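Local structure of uncharacterized protein (Nostoc punctiforme, 2R3S) at residues A115-G120 with V290-T295; F179-A184 with R209-A214; S308-A313 with Q329-Y334. The protein probably transfers a methyl group from S-adenosylmethionine to a hydroxyl oxygen of a still unidentified acceptor. All coordinates share one frame; numbering follows the deposited sequence. Where two conformers were deposited one is given.

Interaction 1: residues A115-G120 with V290-T295; sequences AAVLKG and VMLATT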
# COMPACT_ATOMS: atom_id res chain seq x y z
N ALA A 115 6.81 15.63 3.30
CA ALA A 115 7.01 16.58 4.39
C ALA A 115 8.01 16.06 5.41
O ALA A 115 8.90 16.80 5.83
CB ALA A 115 5.68 16.89 5.09
N ALA A 116 7.86 14.80 5.82
CA ALA A 116 8.80 14.17 6.74
C ALA A 116 10.21 14.06 6.19
O ALA A 116 11.19 14.24 6.92
CB ALA A 116 8.29 12.77 7.19
N VAL A 117 10.35 13.71 4.92
CA VAL A 117 11.68 13.62 4.30
C VAL A 117 12.32 15.00 4.25
O VAL A 117 13.50 15.18 4.56
CB VAL A 117 11.62 12.99 2.87
CG1 VAL A 117 12.99 13.06 2.22
CG2 VAL A 117 11.09 11.55 2.94
N LEU A 118 11.51 16.00 3.91
CA LEU A 118 12.00 17.38 3.84
C LEU A 118 12.56 17.87 5.17
O LEU A 118 13.64 18.45 5.21
CB LEU A 118 10.89 18.32 3.38
CG LEU A 118 10.72 18.46 1.87
CD1 LEU A 118 9.48 19.31 1.57
CD2 LEU A 118 11.98 19.09 1.21
N LYS A 119 11.84 17.60 6.25
CA LYS A 119 12.17 18.16 7.55
C LYS A 119 13.02 17.26 8.44
O LYS A 119 13.61 17.75 9.41
CB LYS A 119 10.89 18.63 8.27
CG LYS A 119 9.99 17.56 8.88
CD LYS A 119 8.78 18.21 9.61
CE LYS A 119 9.12 18.66 11.04
NZ LYS A 119 7.95 19.17 11.83
N GLY A 120 13.10 15.97 8.11
CA GLY A 120 13.97 15.01 8.82
C GLY A 120 13.31 14.30 10.00
O GLY A 120 13.97 13.87 10.95
N VAL A 290 8.98 3.86 9.15
CA VAL A 290 7.96 4.03 10.16
C VAL A 290 8.38 5.09 11.20
O VAL A 290 7.59 5.98 11.54
CB VAL A 290 7.60 2.68 10.82
CG1 VAL A 290 6.56 2.86 11.88
CG2 VAL A 290 7.08 1.70 9.75
N MSE A 291 9.63 5.02 11.64
CA MSE A 291 10.16 5.98 12.59
C MSE A 291 10.25 7.37 12.00
O MSE A 291 9.98 8.34 12.68
CB MSE A 291 11.51 5.54 13.14
CG MSE A 291 11.43 4.25 13.96
SE MSE A 291 10.35 4.51 15.59
CE MSE A 291 8.54 4.11 14.91
N LEU A 292 10.57 7.49 10.72
CA LEU A 292 10.56 8.80 10.08
C LEU A 292 9.16 9.40 10.05
O LEU A 292 8.97 10.61 10.30
CB LEU A 292 11.13 8.74 8.66
CG LEU A 292 11.10 10.01 7.79
CD1 LEU A 292 12.06 11.11 8.28
CD2 LEU A 292 11.39 9.66 6.35
N ALA A 293 8.18 8.57 9.69
CA ALA A 293 6.82 9.06 9.52
C ALA A 293 6.16 9.48 10.84
O ALA A 293 5.34 10.38 10.84
CB ALA A 293 5.94 8.04 8.78
N THR A 294 6.53 8.84 11.94
CA THR A 294 5.72 8.93 13.15
C THR A 294 6.40 9.55 14.38
O THR A 294 5.72 9.84 15.35
CB THR A 294 5.21 7.54 13.58
OG1 THR A 294 6.30 6.70 13.95
CG2 THR A 294 4.32 6.89 12.51
N THR A 295 7.72 9.68 14.37
CA THR A 295 8.51 10.18 15.48
C THR A 295 9.44 11.30 14.95
O THR A 295 9.72 11.36 13.73
CB THR A 295 9.36 9.10 16.17
OG1 THR A 295 10.48 8.76 15.35
CG2 THR A 295 8.56 7.82 16.50

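Interaction 2: residues F179-A184 with R209-A214; sequences FGIAVA and RIQGVA. With EDO (1,2-ethanediol), chain G.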
# COMPACT_ATOMS: atom_id res chain seq x y z
N PHE A 179 6.07 -8.91 28.48
CA PHE A 179 7.50 -9.25 28.71
C PHE A 179 7.81 -9.46 30.19
O PHE A 179 8.27 -10.53 30.58
CB PHE A 179 8.44 -8.24 28.03
CG PHE A 179 8.38 -8.32 26.52
CD1 PHE A 179 9.15 -9.25 25.84
CD2 PHE A 179 7.50 -7.52 25.80
CE1 PHE A 179 9.08 -9.37 24.45
CE2 PHE A 179 7.42 -7.63 24.41
CZ PHE A 179 8.21 -8.55 23.73
N GLY A 180 7.50 -8.47 31.02
CA GLY A 180 7.63 -8.61 32.47
C GLY A 180 6.74 -9.68 33.06
O GLY A 180 7.15 -10.39 33.96
N ILE A 181 5.52 -9.80 32.54
CA ILE A 181 4.58 -10.81 32.99
C ILE A 181 5.14 -12.21 32.78
O ILE A 181 5.04 -13.05 33.66
CB ILE A 181 3.18 -10.67 32.32
CG1 ILE A 181 2.46 -9.44 32.87
CG2 ILE A 181 2.34 -11.89 32.55
CD1 ILE A 181 1.39 -8.83 31.97
N ALA A 182 5.74 -12.46 31.62
CA ALA A 182 6.37 -13.77 31.36
C ALA A 182 7.55 -14.04 32.30
O ALA A 182 7.74 -15.18 32.71
CB ALA A 182 6.81 -13.90 29.89
N VAL A 183 8.35 -13.02 32.60
CA VAL A 183 9.41 -13.18 33.59
C VAL A 183 8.75 -13.64 34.91
O VAL A 183 9.16 -14.62 35.49
CB VAL A 183 10.26 -11.89 33.76
CG1 VAL A 183 11.24 -12.02 34.89
CG2 VAL A 183 11.01 -11.58 32.45
N ALA A 184 7.67 -12.98 35.33
CA ALA A 184 6.96 -13.36 36.56
C ALA A 184 6.43 -14.77 36.48
O ALA A 184 6.54 -15.52 37.44
CB ALA A 184 5.82 -12.36 36.88
N ARG A 209 -3.23 -9.71 35.83
CA ARG A 209 -4.42 -10.35 36.42
C ARG A 209 -4.78 -11.64 35.67
O ARG A 209 -4.79 -12.72 36.26
CB ARG A 209 -5.57 -9.35 36.39
CG ARG A 209 -6.43 -9.33 37.61
CD ARG A 209 -7.66 -10.16 37.40
NE ARG A 209 -8.55 -9.58 36.38
CZ ARG A 209 -9.24 -10.28 35.47
NH1 ARG A 209 -9.18 -11.61 35.40
NH2 ARG A 209 -10.01 -9.64 34.61
N ILE A 210 -5.02 -11.55 34.37
CA ILE A 210 -5.31 -12.74 33.54
C ILE A 210 -4.26 -13.87 33.71
O ILE A 210 -4.59 -15.06 33.71
CB ILE A 210 -5.45 -12.33 32.04
CG1 ILE A 210 -6.69 -11.45 31.84
CG2 ILE A 210 -5.55 -13.54 31.13
CD1 ILE A 210 -6.72 -10.74 30.46
N GLN A 211 -2.99 -13.51 33.85
CA GLN A 211 -1.92 -14.51 33.90
C GLN A 211 -1.62 -15.08 35.30
O GLN A 211 -0.84 -16.02 35.41
CB GLN A 211 -0.65 -13.91 33.30
CG GLN A 211 -0.78 -13.62 31.81
CD GLN A 211 -1.08 -14.87 31.02
OE1 GLN A 211 -0.40 -15.90 31.19
NE2 GLN A 211 -2.11 -14.81 30.17
N GLY A 212 -2.21 -14.51 36.34
CA GLY A 212 -2.07 -15.03 37.70
C GLY A 212 -0.89 -14.47 38.48
O GLY A 212 -0.37 -15.13 39.37
N VAL A 213 -0.47 -13.25 38.14
CA VAL A 213 0.72 -12.65 38.73
C VAL A 213 0.47 -11.21 39.16
O VAL A 213 1.41 -10.45 39.40
CB VAL A 213 1.95 -12.79 37.76
CG1 VAL A 213 2.12 -14.24 37.36
CG2 VAL A 213 1.81 -11.91 36.50
N ALA A 214 -0.79 -10.83 39.30
CA ALA A 214 -1.17 -9.47 39.65
C ALA A 214 -0.50 -8.99 40.94
O ALA A 214 -0.11 -7.82 41.04
CB ALA A 214 -2.70 -9.37 39.79
C1 EDO G . -0.15 -18.62 39.04
O1 EDO G . -0.03 -19.71 38.11
C2 EDO G . -1.63 -18.29 39.17
O2 EDO G . -1.86 -17.18 40.05

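Interaction 3: residues S308-A313 with Q329-Y334; sequences SMFSNA and QVIVAY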
# COMPACT_ATOMS: atom_id res chain seq x y z
N SER A 308 27.33 1.01 20.89
CA SER A 308 27.92 2.31 21.20
C SER A 308 27.13 3.15 22.23
O SER A 308 27.70 3.97 22.93
CB SER A 308 28.08 3.11 19.92
OG SER A 308 28.39 4.46 20.21
N MSE A 309 25.81 2.97 22.27
CA MSE A 309 24.98 3.70 23.23
C MSE A 309 25.19 3.12 24.62
O MSE A 309 25.36 3.85 25.59
CB MSE A 309 23.51 3.62 22.84
CG MSE A 309 23.20 4.39 21.59
SE MSE A 309 21.29 4.29 21.16
CE MSE A 309 21.44 3.70 19.27
N PHE A 310 25.20 1.80 24.70
CA PHE A 310 25.46 1.15 25.96
C PHE A 310 26.88 1.43 26.46
O PHE A 310 27.07 1.73 27.65
CB PHE A 310 25.22 -0.34 25.85
CG PHE A 310 23.78 -0.73 26.02
CD1 PHE A 310 23.19 -0.69 27.27
CD2 PHE A 310 23.02 -1.14 24.93
CE1 PHE A 310 21.86 -1.06 27.44
CE2 PHE A 310 21.68 -1.52 25.08
CZ PHE A 310 21.10 -1.47 26.36
N SER A 311 27.86 1.35 25.57
CA SER A 311 29.24 1.70 25.89
C SER A 311 29.32 3.11 26.46
O SER A 311 29.89 3.28 27.52
CB SER A 311 30.16 1.59 24.67
OG SER A 311 31.43 2.19 24.93
N ASN A 312 28.75 4.09 25.77
CA ASN A 312 28.70 5.49 26.25
C ASN A 312 27.86 5.79 27.49
O ASN A 312 27.98 6.88 28.08
CB ASN A 312 28.13 6.41 25.16
CG ASN A 312 29.05 6.57 23.96
OD1 ASN A 312 30.22 6.18 23.98
ND2 ASN A 312 28.52 7.17 22.88
N ALA A 313 26.97 4.87 27.85
CA ALA A 313 26.13 5.03 29.03
C ALA A 313 26.78 4.38 30.23
O ALA A 313 26.24 4.45 31.33
CB ALA A 313 24.73 4.40 28.80
N GLN A 329 14.88 -8.76 17.25
CA GLN A 329 16.20 -9.18 17.74
C GLN A 329 16.39 -8.72 19.19
O GLN A 329 15.72 -7.77 19.62
CB GLN A 329 17.29 -8.58 16.84
CG GLN A 329 17.30 -9.08 15.38
CD GLN A 329 16.25 -8.40 14.46
OE1 GLN A 329 15.86 -7.24 14.63
NE2 GLN A 329 15.82 -9.15 13.45
N VAL A 330 17.29 -9.38 19.93
CA VAL A 330 17.60 -9.02 21.34
C VAL A 330 19.07 -8.57 21.55
O VAL A 330 19.98 -9.13 20.96
CB VAL A 330 17.21 -10.17 22.33
CG1 VAL A 330 17.86 -9.96 23.66
CG2 VAL A 330 15.68 -10.26 22.50
N ILE A 331 19.28 -7.51 22.34
CA ILE A 331 20.60 -7.15 22.88
C ILE A 331 20.58 -7.31 24.41
O ILE A 331 19.74 -6.72 25.07
CB ILE A 331 20.97 -5.69 22.55
CG1 ILE A 331 21.16 -5.52 21.05
CG2 ILE A 331 22.24 -5.25 23.27
CD1 ILE A 331 21.24 -4.10 20.63
N VAL A 332 21.49 -8.11 24.96
CA VAL A 332 21.72 -8.14 26.41
C VAL A 332 22.92 -7.26 26.75
O VAL A 332 24.00 -7.45 26.17
CB VAL A 332 21.95 -9.54 26.93
CG1 VAL A 332 22.19 -9.52 28.44
CG2 VAL A 332 20.75 -10.44 26.56
N ALA A 333 22.72 -6.29 27.64
CA ALA A 333 23.78 -5.43 28.17
C ALA A 333 24.04 -5.82 29.62
O ALA A 333 23.12 -6.23 30.33
CB ALA A 333 23.42 -3.99 28.07
N TYR A 334 25.30 -5.68 30.04
CA TYR A 334 25.77 -6.05 31.38
C TYR A 334 26.35 -4.80 31.99
O TYR A 334 27.10 -4.07 31.34
CB TYR A 334 26.86 -7.13 31.30
CG TYR A 334 26.35 -8.38 30.65
CD1 TYR A 334 26.30 -8.50 29.26
CD2 TYR A 334 25.89 -9.44 31.42
CE1 TYR A 334 25.80 -9.67 28.64
CE2 TYR A 334 25.40 -10.60 30.83
CZ TYR A 334 25.36 -10.72 29.44
OH TYR A 334 24.88 -11.89 28.86

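Interaction 1: residues A115-G120 with V290-T295
Leu-292 lays its isobutyl group over the last turn of helix 113-119, covering Ala-116 and reaching both Val-117 and the backbone of Gly-120. Two helix ends meet here within the O-methyltransferase domain, since 115-120 closes helix 113-119 and 290-295 closes helix 282-294. The backbones come nearest where Ala-116 CA lies 6.1 Å from Ala-293 CA. Leu-292 has CG anti to its backbone N (chi1 176°), which carries the branch point toward the other helix, and its two methyls then divide the work. CD1 sits 3.5 Å from Ala-116 O and also packs on the carbonyl carbon of Gly-120, so this branch meets mostly main chain. CD2 turns to Val-117 and lies 3.9 Å from CG2, the two side chains slanting across one another. Ala-116 CB faces the branch point, 4.0 Å from Leu-292 CG, and is slightly nearer Leu-292 O (3.8 Å). No hydrogen bond crosses the contact, which buries 171 Å², both sides summed; its side-chain contacts are apolar, with main-chain carbonyl groups at the margin.

The site also belongs to the dimer. Met-58 of the second subunit packs on Leu-292, Leu-29 of that subunit packs on Val-117, and Arg-54 of the same subunit donates from NH1 to Gly-120 O. The second subunit thus touches both helices at this contact, in keeping with the intertwined dimers of plant-type O-methyltransferases.

Both helices stop in recognisable ways. Gly-120 leaves helical geometry with positive phi (90°) while its N still bonds to Ala-116 O. At the end of helix 282-294, Met-291 O accepts two donors from Thr-295, the backbone N and OG1, which arrive from opposite faces of the carbonyl plane; the OG1 bond is 2.7 Å long.

Interaction 2: residues F179-A184 with R209-A214
Ile-181 and Gln-211 meet through aliphatic carbon alone: CG2 of Ile-181 lies 3.6 Å from Gln-211 CG and is nearly as close to CB, with the two side chains crossing at about a right angle. The methyl gets there because chi1 of -72° sets CG1 of Ile-181 beside the backbone N and leaves CG2 anti to it, and the glutamine chain bends at chi2 (-60°), so its first two methylenes rather than its amide take the contact. Val-213 supplies the other apolar surface. Its CG2 touches Ile-181 CG2 at 4.0 Å and also borders Ala-184, while Val-213 CB stands 4.0 Å from Ala-184 CB. The single valine thus spans one turn of helix 178-186, from residue 181 to residue 184, and the nearest backbone approach, 6.6 Å between Ala-184 CA and Val-213 CA, lies at the alanine.

These helices follow strands 168-172 and 191-196 of the Rossmann-like methyltransferase sheet, and they pack beside each other along its flank. Ala-208, one turn back on helix 198-211, touches both Ile-181 and Val-213 and so extends the same apolar seam. On the side of helix 178-186 turned to the sheet, Val-183 packs on Val-169.

Backbone hydrogen bonds shape the second segment. Gly-212, the first residue beyond helix 198-211, has positive phi (89°), and the chain makes two bonds back into the last turn, a Schellman motif; one is Gly-212 N to Arg-209 O, 3.1 Å. The chain changes direction there and delivers Val-213, with CB directed toward helix 178-186, into its buried position.

Polar contacts lie around this apolar strip. Ala-184 O accepts from Arg-216 NH2, and Arg-209 forms a salt bridge with Glu-206. A 1,2-ethanediol, probably from the crystallisation liquor, donates from O2 to Gly-212 O at 2.6 Å.

Interaction 3: residues S308-A313 with Q329-Y334
A chi1 of -83° puts CG of Phe-310 anti to its carbonyl carbon and beside its N, and with chi2 at -74° the ring extends to strand 329-334, where the methyl of Ala-333 lies over one face. Ala-333 CB is 3.6 Å from the ring centroid and 23° off the ring normal, which meets the geometry of a CH-pi contact. The methyl is displaced toward the rim, lying 3.4 Å from Phe-310 CE1 and just as near CD1. Ile-331, two residues back on the same side of the strand, offers CG2 to the other end of the ring, 4.2 Å from Phe-310 CE2, and its approach is oblique.

This is helix-on-sheet packing of the Rossmann-like methyltransferase fold, in which strand 329-334 runs antiparallel between strands 265-271 and 317-321. The ring also touches Val-269 and Ser-318 on those neighbours and Leu-254 of helix 247-260, and it meets Phe-315 edge-to-face.

No hydrogen bond joins the two segments. The contacts between them are carbon to carbon, with 127 Å² buried in all, so cohesion rests on dispersion and solvent exclusion, with the CH-pi contact as its one directional element.

How the interactions relate
Read from the N terminus, the chain enters interaction 1 at 115-120 and does not close that loop until 290-295, after 169 intervening residues. Interaction 2 is nested inside it, a short closure of 24 residues joining the helices that follow the first two strands of the sheet. Interaction 3 comes in series after both: helix 303-312 follows helix 282-294, and after strand 317-321, strand 329-334 closes the loop of 15 residues. None cross. The contacts do not touch one another; interactions 1 and 2 lie on opposite sides of the chain's centre, their centres about 36 Å apart. Each ties a separate part: helices at the dimer contact, two helices flanking the sheet, a helix on the C-terminal strands.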